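Local coordinates for protein aminotransferase (Neisseria meningitidis Z2491, PDB 3JTX) that probably transfers amino groups between amino acids and 2-oxo acids, as a pyridoxal-phosphate-dependent aminotransferase of class I and II, at residues Tyr210-Phe215 with Gln294-Asn299. Residues are numbered along the deposited sequence; the frame is centred on the assembly and turned at random.
Sequences YSEIYF and QHVIDN
E212 and I213 touch V296 and N299. CB of E212 meets CG1 of V296 at 4.1 Å. The chain then bends about the CB-CG bond (chi2 -49°) and turns the carboxylate toward S211. CG lies farther off. Past CD, S211 OG donates to the anti lone pair of E212 OE2, 2.7 Å away. The same oxygen forms a salt bridge with R82, so two partners hold OE2. V296 CG1 lies anti to the backbone N (chi1 -177°), the branch that reaches the turn. The second touch is apolar against polar. I213 sends CD1 to within 3.9 Å of N299 ND2, the two side chains crossing at a slant. CD1 only packs there; ND2 has a hydrogen-bond partner elsewhere. N299 OD1 accepts from N248 and is also hydrogen-bonded to H42. Y210 to I213 form a type I beta turn, closed by the hydrogen bond from I213 N to Y210 O, 3.0 Å. Y210 OH bonds O3 of the cofactor-bearing lysine LLP 245, which places the turn at the active site. This buried contact joins the loop between strand 203-207 and helix 223-229 to the first turns of helix 294-314, with W78 of helix 69-82 against E212.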
loop_
_atom_site.group_PDB
_atom_site.type_symbol
_atom_site.label_atom_id
_atom_site.label_comp_id
_atom_site.label_asym_id
_atom_site.label_seq_id
_atom_site.Cartn_x
_atom_site.Cartn_y
_atom_site.Cartn_z
ATOM N N TYR A 210 -4.184 11.199 -16.407
ATOM C CA TYR A 210 -3.751 12.292 -17.326
ATOM C C TYR A 210 -4.833 13.346 -17.567
ATOM O O TYR A 210 -4.673 14.210 -18.432
ATOM C CB TYR A 210 -3.243 11.732 -18.669
ATOM C CG TYR A 210 -1.982 10.914 -18.509
ATOM C CD1 TYR A 210 -0.726 11.523 -18.497
ATOM C CD2 TYR A 210 -2.046 9.529 -18.328
ATOM C CE1 TYR A 210 0.433 10.768 -18.331
ATOM C CE2 TYR A 210 -0.894 8.771 -18.150
ATOM C CZ TYR A 210 0.340 9.390 -18.155
ATOM O OH TYR A 210 1.483 8.643 -17.987
ATOM N N SER A 211 -5.929 13.305 -16.809
ATOM C CA SER A 211 -7.076 14.195 -17.078
ATOM C C SER A 211 -6.729 15.687 -17.157
ATOM O O SER A 211 -7.456 16.460 -17.811
ATOM C CB SER A 211 -8.168 14.016 -16.014
ATOM O OG SER A 211 -7.752 14.543 -14.771
ATOM N N GLU A 212 -5.660 16.106 -16.474
ATOM C CA GLU A 212 -5.308 17.533 -16.407
ATOM C C GLU A 212 -4.223 17.953 -17.378
ATOM O O GLU A 212 -3.897 19.126 -17.438
ATOM C CB GLU A 212 -4.887 17.929 -14.987
ATOM C CG GLU A 212 -5.928 17.577 -13.944
ATOM C CD GLU A 212 -7.285 18.063 -14.366
ATOM O OE1 GLU A 212 -7.459 19.294 -14.414
ATOM O OE2 GLU A 212 -8.147 17.223 -14.715
ATOM N N ILE A 213 -3.665 17.012 -18.138
ATOM C CA ILE A 213 -2.650 17.348 -19.134
ATOM C C ILE A 213 -3.339 17.406 -20.500
ATOM O O ILE A 213 -3.538 16.372 -21.156
ATOM C CB ILE A 213 -1.465 16.340 -19.130
ATOM C CG1 ILE A 213 -0.938 16.096 -17.695
ATOM C CG2 ILE A 213 -0.369 16.834 -20.035
ATOM C CD1 ILE A 213 -0.529 17.328 -16.933
ATOM N N TYR A 214 -3.713 18.627 -20.896
ATOM C CA TYR A 214 -4.483 18.871 -22.115
ATOM C C TYR A 214 -4.162 20.244 -22.696
ATOM O O TYR A 214 -3.441 21.031 -22.087
ATOM C CB TYR A 214 -5.999 18.739 -21.853
ATOM C CG TYR A 214 -6.578 19.701 -20.817
ATOM C CD1 TYR A 214 -6.917 21.007 -21.157
ATOM C CD2 TYR A 214 -6.807 19.292 -19.510
ATOM C CE1 TYR A 214 -7.455 21.890 -20.211
ATOM C CE2 TYR A 214 -7.333 20.164 -18.555
ATOM C CZ TYR A 214 -7.659 21.468 -18.919
ATOM O OH TYR A 214 -8.198 22.352 -17.995
ATOM N N PHE A 215 -4.728 20.527 -23.866
ATOM C CA PHE A 215 -4.368 21.690 -24.658
ATOM C C PHE A 215 -5.548 22.610 -24.922
ATOM O O PHE A 215 -6.704 22.179 -24.923
ATOM C CB PHE A 215 -3.752 21.215 -25.985
ATOM C CG PHE A 215 -2.787 20.084 -25.802
ATOM C CD1 PHE A 215 -1.594 20.287 -25.123
ATOM C CD2 PHE A 215 -3.101 18.807 -26.233
ATOM C CE1 PHE A 215 -0.715 19.239 -24.888
ATOM C CE2 PHE A 215 -2.232 17.754 -26.004
ATOM C CZ PHE A 215 -1.036 17.966 -25.330
ATOM N N GLN A 294 -3.735 26.971 -9.495
ATOM C CA GLN A 294 -2.697 27.782 -10.131
ATOM C C GLN A 294 -1.520 26.920 -10.548
ATOM O O GLN A 294 -1.027 27.031 -11.672
ATOM C CB GLN A 294 -2.226 28.944 -9.246
ATOM C CG GLN A 294 -1.366 29.965 -10.000
ATOM C CD GLN A 294 -2.084 30.551 -11.231
ATOM O OE1 GLN A 294 -3.180 31.112 -11.110
ATOM N NE2 GLN A 294 -1.478 30.391 -12.421
ATOM N N HIS A 295 -1.076 26.033 -9.660
ATOM C CA HIS A 295 0.064 25.188 -9.995
ATOM C C HIS A 295 -0.267 24.248 -11.153
ATOM O O HIS A 295 0.625 23.859 -11.910
ATOM C CB HIS A 295 0.584 24.437 -8.770
ATOM C CG HIS A 295 -0.216 23.227 -8.393
ATOM N ND1 HIS A 295 -1.337 23.296 -7.597
ATOM C CD2 HIS A 295 -0.031 21.913 -8.673
ATOM C CE1 HIS A 295 -1.825 22.077 -7.419
ATOM N NE2 HIS A 295 -1.047 21.218 -8.057
ATOM N N VAL A 296 -1.548 23.892 -11.303
ATOM C CA VAL A 296 -1.962 22.976 -12.362
ATOM C C VAL A 296 -1.994 23.718 -13.699
ATOM O O VAL A 296 -1.539 23.184 -14.724
ATOM C CB VAL A 296 -3.318 22.326 -12.068
ATOM C CG1 VAL A 296 -3.658 21.333 -13.152
ATOM C CG2 VAL A 296 -3.300 21.616 -10.698
ATOM N N ILE A 297 -2.517 24.950 -13.679
ATOM C CA ILE A 297 -2.499 25.824 -14.847
ATOM C C ILE A 297 -1.054 26.050 -15.329
ATOM O O ILE A 297 -0.768 25.912 -16.513
ATOM C CB ILE A 297 -3.190 27.170 -14.555
ATOM C CG1 ILE A 297 -4.706 26.955 -14.349
ATOM C CG2 ILE A 297 -2.893 28.185 -15.694
ATOM C CD1 ILE A 297 -5.411 28.067 -13.519
ATOM N N ASP A 298 -0.140 26.344 -14.408
ATOM C CA ASP A 298 1.278 26.526 -14.755
ATOM C C ASP A 298 1.874 25.256 -15.387
ATOM O O ASP A 298 2.557 25.309 -16.403
ATOM C CB ASP A 298 2.082 26.900 -13.513
ATOM C CG ASP A 298 1.682 28.257 -12.922
ATOM O OD1 ASP A 298 1.035 29.078 -13.607
ATOM O OD2 ASP A 298 2.019 28.483 -11.742
ATOM N N ASN A 299 1.597 24.111 -14.778
ATOM C CA ASN A 299 2.098 22.823 -15.267
ATOM C C ASN A 299 1.607 22.563 -16.695
ATOM O O ASN A 299 2.387 22.207 -17.598
ATOM C CB ASN A 299 1.628 21.714 -14.320
ATOM C CG ASN A 299 2.363 20.404 -14.521
ATOM O OD1 ASN A 299 3.578 20.385 -14.752
ATOM N ND2 ASN A 299 1.631 19.286 -14.390
#